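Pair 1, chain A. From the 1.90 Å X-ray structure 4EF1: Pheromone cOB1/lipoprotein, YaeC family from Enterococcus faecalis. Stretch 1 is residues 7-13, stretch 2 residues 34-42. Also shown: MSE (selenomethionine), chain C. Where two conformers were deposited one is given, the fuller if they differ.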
# COMPACT_ATOMS: atom_id res chain seq x y z
N LYS A 7 4.91 9.33 -18.49
CA LYS A 7 4.79 10.06 -17.22
C LYS A 7 4.08 9.21 -16.19
O LYS A 7 2.89 8.90 -16.38
CB LYS A 7 4.03 11.38 -17.41
CG LYS A 7 4.87 12.52 -17.94
CD LYS A 7 4.06 13.81 -18.04
CE LYS A 7 4.93 14.97 -18.49
NZ LYS A 7 4.18 15.97 -19.30
N VAL A 8 4.77 8.87 -15.09
CA VAL A 8 4.17 8.02 -14.04
C VAL A 8 4.02 8.76 -12.69
O VAL A 8 4.98 9.39 -12.20
CB VAL A 8 4.95 6.70 -13.88
CG1 VAL A 8 4.19 5.77 -12.96
CG2 VAL A 8 5.19 6.03 -15.25
N GLY A 9 2.83 8.75 -12.11
CA GLY A 9 2.61 9.36 -10.79
C GLY A 9 2.84 8.31 -9.73
O GLY A 9 2.45 7.14 -9.93
N ALA A 10 3.46 8.69 -8.61
CA ALA A 10 3.86 7.70 -7.59
C ALA A 10 3.95 8.28 -6.19
O ALA A 10 4.19 9.46 -6.04
CB ALA A 10 5.21 7.12 -7.96
N SER A 11 3.86 7.39 -5.17
CA SER A 11 4.11 7.76 -3.81
C SER A 11 5.63 8.00 -3.73
O SER A 11 6.36 7.37 -4.52
CB SER A 11 3.72 6.66 -2.85
OG SER A 11 2.31 6.38 -2.84
N PRO A 12 6.11 8.84 -2.80
CA PRO A 12 7.56 9.15 -2.73
C PRO A 12 8.48 7.95 -2.56
O PRO A 12 9.51 7.85 -3.23
CB PRO A 12 7.67 10.03 -1.50
CG PRO A 12 6.32 10.63 -1.30
CD PRO A 12 5.35 9.61 -1.80
N VAL A 13 8.13 7.07 -1.63
CA VAL A 13 8.97 5.94 -1.25
C VAL A 13 8.06 4.76 -0.95
O VAL A 13 7.14 4.91 -0.19
CB VAL A 13 9.79 6.21 0.04
CG1 VAL A 13 10.49 4.94 0.52
CG2 VAL A 13 10.78 7.35 -0.17
N GLU A 34 9.32 9.66 -16.78
CA GLU A 34 9.21 10.89 -15.99
C GLU A 34 8.28 10.62 -14.81
O GLU A 34 7.28 9.93 -14.95
CB GLU A 34 8.72 12.05 -16.85
CG GLU A 34 9.69 12.40 -17.98
CD GLU A 34 9.25 13.58 -18.85
OE1 GLU A 34 8.14 14.12 -18.63
OE2 GLU A 34 10.02 13.93 -19.77
N VAL A 35 8.65 11.13 -13.65
CA VAL A 35 7.96 10.79 -12.41
C VAL A 35 7.36 12.05 -11.76
O VAL A 35 8.04 13.08 -11.68
CB VAL A 35 8.94 10.14 -11.42
CG1 VAL A 35 8.23 9.78 -10.13
CG2 VAL A 35 9.57 8.92 -12.04
N THR A 36 6.11 11.95 -11.32
CA THR A 36 5.44 13.03 -10.56
C THR A 36 5.12 12.39 -9.22
O THR A 36 4.59 11.29 -9.22
CB THR A 36 4.17 13.51 -11.25
OG1 THR A 36 4.53 14.07 -12.51
CG2 THR A 36 3.44 14.60 -10.43
N THR A 37 5.51 13.03 -8.11
CA THR A 37 5.30 12.48 -6.76
C THR A 37 4.00 13.07 -6.16
O THR A 37 3.74 14.27 -6.33
CB THR A 37 6.55 12.77 -5.87
OG1 THR A 37 7.67 12.00 -6.35
CG2 THR A 37 6.30 12.44 -4.40
N TYR A 38 3.22 12.24 -5.51
CA TYR A 38 1.97 12.58 -4.82
C TYR A 38 2.04 12.07 -3.37
O TYR A 38 2.57 10.99 -3.12
CB TYR A 38 0.75 11.92 -5.49
CG TYR A 38 0.51 12.40 -6.88
CD1 TYR A 38 -0.26 13.53 -7.12
CD2 TYR A 38 1.08 11.75 -7.98
CE1 TYR A 38 -0.44 14.02 -8.40
CE2 TYR A 38 0.88 12.23 -9.28
CZ TYR A 38 0.12 13.36 -9.48
OH TYR A 38 -0.07 13.86 -10.74
N THR A 39 1.55 12.88 -2.45
CA THR A 39 1.60 12.59 -1.01
C THR A 39 0.31 11.95 -0.47
O THR A 39 0.24 11.68 0.72
CB THR A 39 1.88 13.91 -0.26
OG1 THR A 39 0.82 14.84 -0.51
CG2 THR A 39 3.20 14.54 -0.73
N ASP A 40 -0.67 11.69 -1.35
CA ASP A 40 -1.96 11.14 -0.92
C ASP A 40 -2.41 10.00 -1.81
O ASP A 40 -1.67 9.55 -2.69
CB ASP A 40 -3.00 12.26 -0.95
CG ASP A 40 -3.39 12.62 -2.35
OD1 ASP A 40 -2.48 12.79 -3.19
OD2 ASP A 40 -4.58 12.63 -2.63
N TYR A 41 -3.64 9.50 -1.57
CA TYR A 41 -4.15 8.37 -2.30
C TYR A 41 -5.34 8.71 -3.22
O TYR A 41 -5.89 7.82 -3.84
CB TYR A 41 -4.56 7.21 -1.34
CG TYR A 41 -3.49 6.44 -0.57
CD1 TYR A 41 -2.14 6.55 -0.86
CD2 TYR A 41 -3.87 5.55 0.46
CE1 TYR A 41 -1.19 5.83 -0.16
CE2 TYR A 41 -2.92 4.83 1.14
CZ TYR A 41 -1.59 4.98 0.84
OH TYR A 41 -0.64 4.25 1.51
N VAL A 42 -5.66 10.00 -3.37
CA VAL A 42 -6.73 10.47 -4.20
C VAL A 42 -6.17 11.10 -5.48
O VAL A 42 -6.52 10.67 -6.57
CB VAL A 42 -7.62 11.47 -3.41
CG1 VAL A 42 -8.65 12.13 -4.31
CG2 VAL A 42 -8.31 10.75 -2.22
N MSE C . 1.51 1.45 -0.67
CA MSE C . 0.20 1.17 0.05
C MSE C . 0.14 -0.25 0.62
O MSE C . 0.53 -1.21 -0.07
OXT MSE C . -0.38 -0.46 1.75
CB MSE C . -1.01 1.45 -0.84
CG MSE C . -2.37 1.34 -0.14
SE MSE C . -3.81 1.44 -1.42
CE MSE C . -3.63 3.34 -1.99
O HOH W 1 0.95 8.73 -2.18

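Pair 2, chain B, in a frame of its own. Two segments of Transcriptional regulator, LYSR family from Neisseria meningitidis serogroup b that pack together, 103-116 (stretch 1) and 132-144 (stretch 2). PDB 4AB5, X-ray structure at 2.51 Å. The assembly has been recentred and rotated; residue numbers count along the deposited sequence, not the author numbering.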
# COMPACT_ATOMS: atom_id res chain seq x y z
N PHE B 103 8.88 10.77 22.66
CA PHE B 103 8.43 11.14 21.32
C PHE B 103 8.65 12.64 21.02
O PHE B 103 8.65 13.00 19.85
CB PHE B 103 6.94 10.78 21.15
CG PHE B 103 6.62 9.31 21.21
CD1 PHE B 103 6.37 8.68 22.43
CD2 PHE B 103 6.55 8.54 20.05
CE1 PHE B 103 6.08 7.31 22.48
CE2 PHE B 103 6.26 7.18 20.10
CZ PHE B 103 6.03 6.57 21.32
N ILE B 104 8.83 13.49 22.07
CA ILE B 104 9.00 14.94 21.97
C ILE B 104 9.94 15.46 20.85
O ILE B 104 9.50 16.24 20.00
CB ILE B 104 9.21 15.65 23.35
CG1 ILE B 104 7.90 15.62 24.18
CG2 ILE B 104 9.72 17.11 23.20
CD1 ILE B 104 8.03 15.96 25.65
N GLY B 105 11.18 15.02 20.84
CA GLY B 105 12.14 15.47 19.83
C GLY B 105 12.04 14.83 18.45
O GLY B 105 12.24 15.50 17.44
N GLU B 106 11.74 13.52 18.43
CA GLU B 106 11.68 12.62 17.29
C GLU B 106 10.63 12.94 16.23
O GLU B 106 9.54 13.39 16.57
CB GLU B 106 11.47 11.18 17.80
CG GLU B 106 12.74 10.38 18.11
CD GLU B 106 13.63 10.81 19.25
OE1 GLU B 106 13.23 10.61 20.42
OE2 GLU B 106 14.79 11.21 18.98
N THR B 107 10.95 12.63 14.95
CA THR B 107 10.04 12.75 13.80
C THR B 107 9.17 11.49 13.83
O THR B 107 9.71 10.38 13.93
CB THR B 107 10.86 12.90 12.48
OG1 THR B 107 11.46 14.19 12.43
CG2 THR B 107 10.02 12.70 11.22
N LEU B 108 7.85 11.64 13.76
CA LEU B 108 6.92 10.52 13.77
C LEU B 108 6.44 10.19 12.35
O LEU B 108 5.91 11.07 11.66
CB LEU B 108 5.74 10.79 14.73
CG LEU B 108 4.77 9.61 15.04
CD1 LEU B 108 5.47 8.46 15.77
CD2 LEU B 108 3.58 10.09 15.84
N ILE B 109 6.65 8.95 11.91
CA ILE B 109 6.21 8.48 10.59
C ILE B 109 4.88 7.74 10.74
O ILE B 109 4.78 6.80 11.52
CB ILE B 109 7.30 7.70 9.81
CG1 ILE B 109 8.66 8.44 9.87
CG2 ILE B 109 6.87 7.47 8.34
CD1 ILE B 109 9.83 7.60 9.70
N THR B 110 3.83 8.27 10.08
CA THR B 110 2.46 7.76 10.15
C THR B 110 1.84 7.68 8.75
O THR B 110 2.43 8.14 7.77
CB THR B 110 1.57 8.71 11.01
OG1 THR B 110 1.22 9.88 10.27
CG2 THR B 110 2.19 9.10 12.35
N TYR B 111 0.59 7.16 8.67
CA TYR B 111 -0.21 7.15 7.45
C TYR B 111 -0.77 8.57 7.27
O TYR B 111 -0.90 9.29 8.27
CB TYR B 111 -1.32 6.09 7.52
CG TYR B 111 -0.77 4.69 7.66
CD1 TYR B 111 -0.10 4.07 6.61
CD2 TYR B 111 -0.85 4.01 8.88
CE1 TYR B 111 0.43 2.79 6.75
CE2 TYR B 111 -0.31 2.73 9.03
CZ TYR B 111 0.33 2.12 7.96
OH TYR B 111 0.87 0.87 8.10
N PRO B 112 -1.04 9.04 6.02
CA PRO B 112 -1.49 10.44 5.83
C PRO B 112 -2.97 10.58 6.16
O PRO B 112 -3.84 10.64 5.28
CB PRO B 112 -1.16 10.73 4.35
CG PRO B 112 -0.43 9.51 3.86
CD PRO B 112 -0.90 8.38 4.71
N VAL B 113 -3.24 10.63 7.46
CA VAL B 113 -4.58 10.63 8.01
C VAL B 113 -4.62 11.53 9.28
O VAL B 113 -3.55 11.78 9.86
CB VAL B 113 -4.93 9.13 8.25
CG1 VAL B 113 -4.83 8.70 9.71
CG2 VAL B 113 -6.26 8.76 7.63
N PRO B 114 -5.78 12.08 9.72
CA PRO B 114 -5.77 12.91 10.93
C PRO B 114 -5.51 12.08 12.19
O PRO B 114 -5.77 10.88 12.20
CB PRO B 114 -7.16 13.57 10.95
CG PRO B 114 -7.86 13.13 9.73
CD PRO B 114 -7.15 11.93 9.19
N ASP B 115 -4.97 12.73 13.23
CA ASP B 115 -4.61 12.16 14.53
C ASP B 115 -5.68 11.33 15.22
O ASP B 115 -5.34 10.42 15.97
CB ASP B 115 -4.07 13.25 15.45
CG ASP B 115 -2.58 13.53 15.29
OD1 ASP B 115 -1.96 12.94 14.38
OD2 ASP B 115 -2.04 14.30 16.10
N GLU B 116 -6.97 11.60 14.92
CA GLU B 116 -8.16 10.90 15.44
C GLU B 116 -8.13 9.43 15.05
O GLU B 116 -8.53 8.58 15.85
CB GLU B 116 -9.46 11.54 14.93
CG GLU B 116 -9.72 12.95 15.43
CD GLU B 116 -8.69 13.98 15.00
OE1 GLU B 116 -8.68 14.34 13.80
OE2 GLU B 116 -7.87 14.39 15.84
N PRO B 132 4.70 15.78 18.01
CA PRO B 132 6.04 15.74 17.39
C PRO B 132 6.04 16.06 15.89
O PRO B 132 4.98 15.99 15.27
CB PRO B 132 6.49 14.29 17.64
CG PRO B 132 5.24 13.52 17.74
CD PRO B 132 4.25 14.43 18.41
N PRO B 133 7.22 16.39 15.26
CA PRO B 133 7.24 16.62 13.80
C PRO B 133 6.80 15.35 13.08
O PRO B 133 7.08 14.24 13.54
CB PRO B 133 8.71 16.93 13.49
CG PRO B 133 9.32 17.27 14.80
CD PRO B 133 8.57 16.51 15.84
N ARG B 134 6.04 15.51 11.99
CA ARG B 134 5.48 14.38 11.27
C ARG B 134 6.04 14.22 9.89
O ARG B 134 6.47 15.19 9.25
CB ARG B 134 3.94 14.47 11.22
CG ARG B 134 3.25 14.80 12.54
CD ARG B 134 3.25 13.64 13.52
NE ARG B 134 1.97 13.54 14.24
CZ ARG B 134 1.69 14.22 15.34
NH1 ARG B 134 2.57 15.07 15.85
NH2 ARG B 134 0.52 14.08 15.93
N ARG B 135 6.02 12.97 9.43
CA ARG B 135 6.44 12.47 8.12
C ARG B 135 5.32 11.48 7.75
O ARG B 135 4.82 10.78 8.63
CB ARG B 135 7.80 11.79 8.25
CG ARG B 135 8.46 11.42 6.93
CD ARG B 135 9.37 12.51 6.39
NE ARG B 135 9.76 12.22 5.01
CZ ARG B 135 10.96 11.79 4.64
NH1 ARG B 135 11.93 11.64 5.53
NH2 ARG B 135 11.21 11.53 3.36
N HIS B 136 4.87 11.48 6.48
CA HIS B 136 3.75 10.63 6.05
C HIS B 136 4.04 9.71 4.89
O HIS B 136 4.81 10.05 4.00
CB HIS B 136 2.50 11.46 5.71
CG HIS B 136 2.11 12.46 6.75
ND1 HIS B 136 1.54 12.06 7.94
CD2 HIS B 136 2.19 13.81 6.73
CE1 HIS B 136 1.29 13.18 8.60
NE2 HIS B 136 1.68 14.25 7.92
N SER B 137 3.36 8.56 4.88
CA SER B 137 3.44 7.57 3.81
C SER B 137 2.18 6.71 3.80
O SER B 137 1.70 6.30 4.86
CB SER B 137 4.68 6.69 3.97
OG SER B 137 4.80 5.80 2.87
N GLU B 138 1.65 6.45 2.60
CA GLU B 138 0.48 5.58 2.40
C GLU B 138 0.89 4.10 2.49
O GLU B 138 0.02 3.24 2.64
CB GLU B 138 -0.14 5.85 1.01
CG GLU B 138 -0.77 7.23 0.84
CD GLU B 138 -2.13 7.45 1.48
OE1 GLU B 138 -2.81 6.46 1.83
OE2 GLU B 138 -2.54 8.62 1.59
N LEU B 139 2.21 3.79 2.38
CA LEU B 139 2.75 2.43 2.36
C LEU B 139 3.59 2.07 3.57
O LEU B 139 4.52 2.80 3.91
CB LEU B 139 3.54 2.18 1.06
CG LEU B 139 2.90 2.66 -0.26
CD1 LEU B 139 3.89 2.63 -1.40
CD2 LEU B 139 1.65 1.86 -0.60
N THR B 140 3.29 0.91 4.17
CA THR B 140 3.98 0.35 5.34
C THR B 140 5.44 0.08 5.03
O THR B 140 6.32 0.42 5.82
CB THR B 140 3.23 -0.92 5.82
OG1 THR B 140 1.90 -0.56 6.18
CG2 THR B 140 3.92 -1.61 6.98
N ILE B 141 5.71 -0.52 3.85
CA ILE B 141 7.05 -0.85 3.37
C ILE B 141 7.95 0.40 3.29
O ILE B 141 9.14 0.30 3.59
CB ILE B 141 7.02 -1.69 2.06
CG1 ILE B 141 6.35 -0.93 0.88
CG2 ILE B 141 6.38 -3.06 2.31
CD1 ILE B 141 6.51 -1.59 -0.50
N ALA B 142 7.37 1.57 2.95
CA ALA B 142 8.08 2.84 2.89
C ALA B 142 8.31 3.39 4.31
O ALA B 142 9.39 3.91 4.56
CB ALA B 142 7.31 3.84 2.04
N ILE B 143 7.33 3.22 5.23
CA ILE B 143 7.47 3.62 6.64
C ILE B 143 8.68 2.91 7.27
O ILE B 143 9.54 3.59 7.83
CB ILE B 143 6.17 3.41 7.48
CG1 ILE B 143 5.04 4.38 7.00
CG2 ILE B 143 6.45 3.59 9.00
CD1 ILE B 143 3.66 4.20 7.64
N ILE B 144 8.76 1.56 7.13
CA ILE B 144 9.85 0.74 7.66
C ILE B 144 11.21 1.16 7.12
O ILE B 144 12.14 1.30 7.92
CB ILE B 144 9.53 -0.79 7.56
CG1 ILE B 144 8.69 -1.23 8.77
CG2 ILE B 144 10.79 -1.67 7.44
CD1 ILE B 144 7.35 -1.57 8.45
O HOH W 2 0.81 12.61 11.54

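In both pairs two short parallel strands lie side by side and then run into loops that stay in contact. The N, CA and C atoms of 14 central residues superpose with an RMSD of 0.7 Å, and the strand axes cross at -28° in pair 1 and -29° in pair 2. Val A8, Gly A9 and Ala A10 fall on Leu B108, Ile B109 and Thr B110; across the sheet, Val A35, Thr A36 and Thr A37 fall on Arg B134, Arg B135 and His B136.

The same four backbone hydrogen bonds tie each pair together. In pair 1, Val A8 N donates to Glu A34 O (2.7 Å), Thr A36 N to Val A8 O (2.9 Å), Ala A10 N to Thr A36 O (2.9 Å) and Tyr A38 N to Ala A10 O (3.0 Å). The equivalents in pair 2 are Leu B108 N to Pro B133 O (2.7 Å), Arg B135 N to Leu B108 O (2.9 Å), Thr B110 N to Arg B135 O (3.1 Å) and Ser B137 N to Thr B110 O (3.1 Å). Because the ladder takes only a carbonyl from this position, Pro B133, which has no amide hydrogen, can stand where Glu A34 does.

Side chains fill this frame differently. At Gly A9 the ring of Tyr A38 occupies the space over the backbone, its CE2 3.7 Å from Gly A9 CA; an ideal CB would lie 2.7 Å from that CE2, a clash. In pair 2 the matching Ile B109 instead packs its CG2 3.8 Å from Ile B143 CG1, while Ser B137, at the position of Tyr A38, carries no ring.

Ala A10 has no polar side chain, whereas Thr B110 OG1 accepts a hydrogen bond from His B136 ND1 (3.2 Å). On the same face, Arg B134 reaches beyond the ladder to form a salt bridge, with NH2 2.6 Å from Asp B115 OD2, and lays its guanidinium face against Leu B108 CD2. Its counterpart, Val A35, is too short for such a reach.

Beyond the strands, Ser A11 and Tyr B111 match. Ser A11 OG donates to a water (2.8 Å) that in turn donates to Tyr A38 O and Asp A40 O, bridging the loops. Tyr B111 spans the gap directly: its OH hydrogen-bonds Thr B140 OG1 (2.6 Å), and Ile B143 CD1 sits over its ring face, 4.0 Å from the centroid. The following prolines also match, Pro A12 CG touching Thr A37 CG2 (3.6 Å) and Pro B112 CB approaching His B136 CB (4.0 Å).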